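Long-range contact in 6-carboxyhexanoate--coa ligase (Bacillus subtilis, PDB 5FLG), which belongs to the 6-carboxyhexanoate--CoA ligase family and here binds phosphoaminophosphonic acid-adenylate ester, magnesium ions and pimelic acid: residues G25-F37 with K143-A155. Sequence-based numbering, arbitrary orientation.
Sequences GKHISGGERLIPF and KGVRVSRMDWPDA. With ANP (phosphoaminophosphonic acid-adenylate ester), chain D.
Glu32 and Arg146 meet at the wall of the nucleotide pocket, where the outermost strand 26-36 of a three-stranded antiparallel sheet passes the chain leading into strand 150-151. Arg146 grips the carboxylate side-on, one nitrogen to each oxygen: NE reaches OE1 of Glu32 at 3.1 Å, nearly straight (171°) and in the guanidinium plane, while NH2 donates less squarely to the syn lone pair of OE2. The two flat groups are twisted 43° apart. Arginine suits this place because its other donor directions remain useful: NH1 donates to O2B of phosphoaminophosphonic acid-adenylate ester and to the backbone O of Arg124, NH2 also reaches O1B, and N7 of the base lies 3.0 Å above the guanidinium plane of Arg146, offset toward its rim. His27 NE2 also donates to O2B, at 2.7 Å. The backbone of Val147 pairs with the N1/N6 edge of the adenine, N donating to N1 and O accepting from N6 at 2.8 Å; N6 also gives a weak bond to Glu32 OE2. With CG between the backbone N and the carbonyl carbon (chi1 37°), Glu32 lays CG 3.9 Å from CE of Met150.

Farther along, Asp151 secures the strand itself. With CG anti to the backbone N, its OD2 accepts from Arg33 NE on the syn side at 2.7 Å and from Leu34 N on the anti side at 3.0 Å, the guanidinium standing almost perpendicular to the carboxylate; OD1 takes Trp152 N. A water donates to Arg33 O and accepts from Arg149 N, bridging the backbones. The two salt bridges thus join strand 26-36 to segment 143-155 beside the nucleotide, and the Glu32 carboxylate probably holds Arg146 turned toward the phosphates while helping balance its charge.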
loop_
_atom_site.group_PDB
_atom_site.type_symbol
_atom_site.label_atom_id
_atom_site.label_comp_id
_atom_site.label_asym_id
_atom_site.label_seq_id
_atom_site.Cartn_x
_atom_site.Cartn_y
_atom_site.Cartn_z
ATOM N N GLY A 25 1.248 -3.722 -16.368
ATOM C CA GLY A 25 0.919 -5.075 -15.922
ATOM C C GLY A 25 -0.502 -5.492 -16.261
ATOM O O GLY A 25 -1.300 -4.683 -16.749
ATOM N N LYS A 26 -0.770 -6.787 -16.109
ATOM C CA LYS A 26 -2.125 -7.313 -16.062
ATOM C C LYS A 26 -2.729 -7.095 -14.673
ATOM O O LYS A 26 -2.135 -7.495 -13.672
ATOM C CB LYS A 26 -2.116 -8.814 -16.368
ATOM C CG LYS A 26 -3.506 -9.433 -16.414
ATOM C CD LYS A 26 -3.450 -10.927 -16.678
ATOM C CE LYS A 26 -4.816 -11.547 -16.465
ATOM N NZ LYS A 26 -4.778 -13.037 -16.407
ATOM N N HIS A 27 -3.837 -6.358 -14.623
ATOM C CA HIS A 27 -4.665 -6.217 -13.422
ATOM C C HIS A 27 -5.103 -7.592 -12.939
ATOM O O HIS A 27 -5.683 -8.357 -13.692
ATOM C CB HIS A 27 -5.920 -5.370 -13.754
ATOM C CG HIS A 27 -6.918 -5.293 -12.634
ATOM N ND1 HIS A 27 -6.655 -4.652 -11.449
ATOM C CD2 HIS A 27 -8.171 -5.797 -12.511
ATOM C CE1 HIS A 27 -7.683 -4.784 -10.631
ATOM N NE2 HIS A 27 -8.626 -5.460 -11.257
ATOM N N ILE A 28 -4.795 -7.937 -11.707
ATOM C CA ILE A 28 -5.242 -9.239 -11.197
ATOM C C ILE A 28 -6.467 -9.061 -10.303
ATOM O O ILE A 28 -7.548 -9.645 -10.545
ATOM C CB ILE A 28 -4.154 -9.937 -10.352
ATOM C CG1 ILE A 28 -2.933 -10.305 -11.198
ATOM C CG2 ILE A 28 -4.735 -11.181 -9.699
ATOM C CD1 ILE A 28 -3.216 -11.401 -12.191
ATOM N N SER A 29 -6.301 -8.225 -9.289
ATOM C CA SER A 29 -7.337 -8.028 -8.289
ATOM C C SER A 29 -7.350 -6.600 -7.736
ATOM O O SER A 29 -6.330 -5.922 -7.699
ATOM C CB SER A 29 -7.145 -9.006 -7.139
ATOM O OG SER A 29 -8.225 -8.925 -6.234
ATOM N N GLY A 30 -8.524 -6.163 -7.293
ATOM C CA GLY A 30 -8.666 -4.911 -6.567
ATOM C C GLY A 30 -9.705 -5.085 -5.476
ATOM O O GLY A 30 -10.636 -5.843 -5.624
ATOM N N GLY A 31 -9.551 -4.396 -4.364
ATOM C CA GLY A 31 -10.592 -4.414 -3.360
ATOM C C GLY A 31 -10.691 -3.117 -2.603
ATOM O O GLY A 31 -9.712 -2.370 -2.472
ATOM N N GLU A 32 -11.848 -2.894 -1.989
ATOM C CA GLU A 32 -11.989 -1.742 -1.128
ATOM C C GLU A 32 -12.914 -2.008 0.017
ATOM O O GLU A 32 -13.870 -2.711 -0.128
ATOM C CB GLU A 32 -12.476 -0.526 -1.960
ATOM C CG GLU A 32 -13.454 -0.902 -3.041
ATOM C CD GLU A 32 -12.785 -1.377 -4.311
ATOM O OE1 GLU A 32 -11.822 -0.721 -4.768
ATOM O OE2 GLU A 32 -13.309 -2.338 -4.926
ATOM N N ARG A 33 -12.592 -1.486 1.186
ATOM C CA ARG A 33 -13.314 -1.841 2.393
ATOM C C ARG A 33 -13.404 -0.577 3.207
ATOM O O ARG A 33 -12.655 0.354 2.989
ATOM C CB ARG A 33 -12.571 -2.930 3.215
ATOM C CG ARG A 33 -12.408 -4.263 2.486
ATOM C CD ARG A 33 -13.721 -5.033 2.319
ATOM N NE ARG A 33 -14.293 -5.333 3.637
ATOM C CZ ARG A 33 -13.851 -6.288 4.457
ATOM N NH1 ARG A 33 -12.907 -7.126 4.063
ATOM N NH2 ARG A 33 -14.353 -6.402 5.679
ATOM N N LEU A 34 -14.394 -0.518 4.083
ATOM C CA LEU A 34 -14.536 0.577 5.014
ATOM C C LEU A 34 -14.868 0.013 6.410
ATOM O O LEU A 34 -15.909 -0.566 6.594
ATOM C CB LEU A 34 -15.650 1.479 4.499
ATOM C CG LEU A 34 -15.975 2.732 5.281
ATOM C CD1 LEU A 34 -14.830 3.721 5.124
ATOM C CD2 LEU A 34 -17.286 3.331 4.773
ATOM N N ILE A 35 -14.027 0.278 7.395
ATOM C CA ILE A 35 -14.053 -0.494 8.624
ATOM C C ILE A 35 -13.614 0.306 9.827
ATOM O O ILE A 35 -12.877 1.283 9.709
ATOM C CB ILE A 35 -13.106 -1.712 8.538
ATOM C CG1 ILE A 35 -11.706 -1.243 8.133
ATOM C CG2 ILE A 35 -13.664 -2.738 7.566
ATOM C CD1 ILE A 35 -10.593 -2.124 8.706
ATOM N N PRO A 36 -14.131 -0.072 11.000
ATOM C CA PRO A 36 -13.521 0.385 12.229
ATOM C C PRO A 36 -12.132 -0.197 12.447
ATOM O O PRO A 36 -11.796 -1.234 11.866
ATOM C CB PRO A 36 -14.476 -0.121 13.314
ATOM C CG PRO A 36 -15.309 -1.158 12.675
ATOM C CD PRO A 36 -15.097 -1.156 11.202
ATOM N N PHE A 37 -11.379 0.424 13.343
ATOM C CA PHE A 37 -9.978 0.206 13.409
ATOM C C PHE A 37 -9.663 -1.196 13.946
ATOM O O PHE A 37 -8.634 -1.765 13.614
ATOM C CB PHE A 37 -9.327 1.254 14.299
ATOM C CG PHE A 37 -7.815 1.221 14.255
ATOM C CD1 PHE A 37 -7.133 1.770 13.186
ATOM C CD2 PHE A 37 -7.095 0.596 15.266
ATOM C CE1 PHE A 37 -5.749 1.752 13.155
ATOM C CE2 PHE A 37 -5.719 0.568 15.238
ATOM C CZ PHE A 37 -5.046 1.139 14.179
ATOM N N LYS A 143 -7.294 3.280 -16.522
ATOM C CA LYS A 143 -7.332 3.239 -15.081
ATOM C C LYS A 143 -8.807 3.088 -14.663
ATOM O O LYS A 143 -9.159 2.202 -13.903
ATOM C CB LYS A 143 -6.683 4.486 -14.503
ATOM C CG LYS A 143 -6.956 4.656 -13.025
ATOM C CD LYS A 143 -5.976 5.612 -12.363
ATOM C CE LYS A 143 -6.345 5.787 -10.896
ATOM N NZ LYS A 143 -5.164 6.101 -10.047
ATOM N N GLY A 144 -9.681 3.795 -15.358
ATOM C CA GLY A 144 -11.079 3.780 -15.047
ATOM C C GLY A 144 -11.355 4.513 -13.764
ATOM O O GLY A 144 -10.464 5.110 -13.189
ATOM N N VAL A 145 -12.628 4.596 -13.400
ATOM C CA VAL A 145 -13.012 5.271 -12.185
ATOM C C VAL A 145 -13.252 4.192 -11.165
ATOM O O VAL A 145 -14.029 3.273 -11.405
ATOM C CB VAL A 145 -14.309 6.096 -12.385
ATOM C CG1 VAL A 145 -14.834 6.614 -11.056
ATOM C CG2 VAL A 145 -14.060 7.258 -13.347
ATOM N N ARG A 146 -12.607 4.307 -10.015
ATOM C CA ARG A 146 -12.628 3.225 -9.032
ATOM C C ARG A 146 -13.471 3.646 -7.840
ATOM O O ARG A 146 -13.104 4.509 -7.093
ATOM C CB ARG A 146 -11.226 2.854 -8.580
ATOM C CG ARG A 146 -11.182 1.536 -7.786
ATOM C CD ARG A 146 -11.238 0.271 -8.660
ATOM N NE ARG A 146 -11.411 -0.917 -7.802
ATOM C CZ ARG A 146 -11.428 -2.195 -8.190
ATOM N NH1 ARG A 146 -11.283 -2.533 -9.460
ATOM N NH2 ARG A 146 -11.694 -3.145 -7.279
ATOM N N VAL A 147 -14.643 3.060 -7.712
ATOM C CA VAL A 147 -15.527 3.356 -6.609
ATOM C C VAL A 147 -14.929 2.809 -5.322
ATOM O O VAL A 147 -14.425 1.683 -5.282
ATOM C CB VAL A 147 -16.902 2.724 -6.855
ATOM C CG1 VAL A 147 -17.847 3.048 -5.709
ATOM C CG2 VAL A 147 -17.467 3.232 -8.187
ATOM N N SER A 148 -14.883 3.656 -4.311
ATOM C CA SER A 148 -14.204 3.325 -3.106
ATOM C C SER A 148 -15.054 3.713 -1.879
ATOM O O SER A 148 -16.062 4.407 -2.007
ATOM C CB SER A 148 -12.875 4.047 -3.118
ATOM O OG SER A 148 -12.059 3.622 -2.061
ATOM N N ARG A 149 -14.620 3.282 -0.696
ATOM C CA ARG A 149 -15.185 3.734 0.572
ATOM C C ARG A 149 -16.614 3.309 0.709
ATOM O O ARG A 149 -17.478 4.103 1.125
ATOM C CB ARG A 149 -15.100 5.241 0.688
ATOM C CG ARG A 149 -13.676 5.703 0.837
ATOM C CD ARG A 149 -13.613 7.203 0.904
ATOM N NE ARG A 149 -12.242 7.634 1.147
ATOM C CZ ARG A 149 -11.929 8.769 1.749
ATOM N NH1 ARG A 149 -12.893 9.639 2.079
ATOM N NH2 ARG A 149 -10.659 9.036 2.000
ATOM N N MET A 150 -16.887 2.081 0.280
ATOM C CA MET A 150 -18.167 1.458 0.563
ATOM C C MET A 150 -17.923 0.066 1.131
ATOM O O MET A 150 -16.887 -0.540 0.859
ATOM C CB MET A 150 -19.026 1.377 -0.669
ATOM C CG MET A 150 -18.567 0.358 -1.714
ATOM S SD MET A 150 -17.176 0.951 -2.677
ATOM C CE MET A 150 -17.126 -0.218 -4.019
ATOM N N ASP A 151 -18.856 -0.432 1.927
ATOM C CA ASP A 151 -18.716 -1.787 2.520
ATOM C C ASP A 151 -20.035 -2.163 3.154
ATOM O O ASP A 151 -20.972 -1.340 3.195
ATOM C CB ASP A 151 -17.641 -1.758 3.594
ATOM C CG ASP A 151 -16.949 -3.133 3.817
ATOM O OD1 ASP A 151 -17.529 -4.178 3.465
ATOM O OD2 ASP A 151 -15.788 -3.126 4.268
ATOM N N TRP A 152 -20.107 -3.401 3.650
ATOM C CA TRP A 152 -21.330 -3.986 4.128
ATOM C C TRP A 152 -20.907 -4.966 5.214
ATOM O O TRP A 152 -20.355 -5.992 4.893
ATOM C CB TRP A 152 -21.978 -4.761 2.989
ATOM C CG TRP A 152 -23.373 -5.175 3.259
ATOM C CD1 TRP A 152 -23.950 -5.330 4.478
ATOM C CD2 TRP A 152 -24.302 -5.688 2.314
ATOM N NE1 TRP A 152 -25.209 -5.823 4.343
ATOM C CE2 TRP A 152 -25.448 -6.060 3.018
ATOM C CE3 TRP A 152 -24.263 -5.905 0.944
ATOM C CZ2 TRP A 152 -26.617 -6.442 2.379
ATOM C CZ3 TRP A 152 -25.360 -6.407 0.333
ATOM C CH2 TRP A 152 -26.535 -6.675 1.039
ATOM N N PRO A 153 -21.038 -4.575 6.482
ATOM C CA PRO A 153 -20.725 -5.460 7.599
ATOM C C PRO A 153 -21.259 -6.875 7.408
ATOM O O PRO A 153 -22.477 -7.100 7.154
ATOM C CB PRO A 153 -21.379 -4.767 8.794
ATOM C CG PRO A 153 -21.405 -3.297 8.401
ATOM C CD PRO A 153 -21.634 -3.288 6.920
ATOM N N ASP A 154 -20.327 -7.826 7.430
ATOM C CA ASP A 154 -20.675 -9.190 7.130
ATOM C C ASP A 154 -21.947 -9.713 7.809
ATOM O O ASP A 154 -22.715 -10.476 7.231
ATOM C CB ASP A 154 -19.503 -10.103 7.487
ATOM C CG ASP A 154 -19.588 -11.404 6.767
ATOM O OD1 ASP A 154 -19.569 -11.357 5.506
ATOM O OD2 ASP A 154 -19.966 -12.408 7.420
ATOM N N ALA A 155 -22.104 -9.422 9.073
ATOM C CA ALA A 155 -23.186 -10.046 9.849
ATOM C C ALA A 155 -24.543 -9.628 9.292
ATOM O O ALA A 155 -25.454 -10.446 9.076
ATOM C CB ALA A 155 -23.049 -9.646 11.316
HETATM P PG ANP D . -11.610 -9.014 -7.859
HETATM O O1G ANP D . -10.450 -9.454 -7.009
HETATM O O2G ANP D . -11.984 -10.039 -8.894
HETATM O O3G ANP D . -12.811 -8.521 -7.120
HETATM P PB ANP D . -11.998 -6.445 -9.300
HETATM O O1B ANP D . -12.844 -5.980 -8.169
HETATM O O2B ANP D . -11.064 -5.567 -10.047
HETATM N N3B ANP D . -10.950 -7.688 -8.713
HETATM P PA ANP D . -14.443 -7.663 -10.205
HETATM O O1A ANP D . -14.706 -8.909 -10.917
HETATM O O2A ANP D . -14.860 -7.434 -8.781
HETATM O O3A ANP D . -12.913 -7.204 -10.399
HETATM O "O5'" ANP D . -15.170 -6.511 -11.138
HETATM C "C5'" ANP D . -15.271 -6.676 -12.524
HETATM C "C4'" ANP D . -14.881 -5.371 -13.221
HETATM O "O4'" ANP D . -15.703 -4.312 -12.712
HETATM C "C3'" ANP D . -13.438 -4.980 -12.940
HETATM O "O3'" ANP D . -12.558 -5.474 -13.943
HETATM C "C2'" ANP D . -13.483 -3.482 -13.013
HETATM O "O2'" ANP D . -13.471 -3.091 -14.387
HETATM C "C1'" ANP D . -14.844 -3.198 -12.443
HETATM N N9 ANP D . -14.704 -2.916 -11.009
HETATM C C8 ANP D . -14.461 -3.810 -9.985
HETATM N N7 ANP D . -14.484 -3.167 -8.794
HETATM C C5 ANP D . -14.702 -1.843 -9.064
HETATM C C6 ANP D . -14.803 -0.589 -8.301
HETATM N N6 ANP D . -14.655 -0.556 -6.973
HETATM N N1 ANP D . -15.057 0.560 -8.965
HETATM C C2 ANP D . -15.177 0.577 -10.297
HETATM N N3 ANP D . -15.170 -0.518 -11.076
HETATM C C4 ANP D . -14.828 -1.704 -10.518
HETATM O O HOH W 1 -12.385 1.939 0.602
#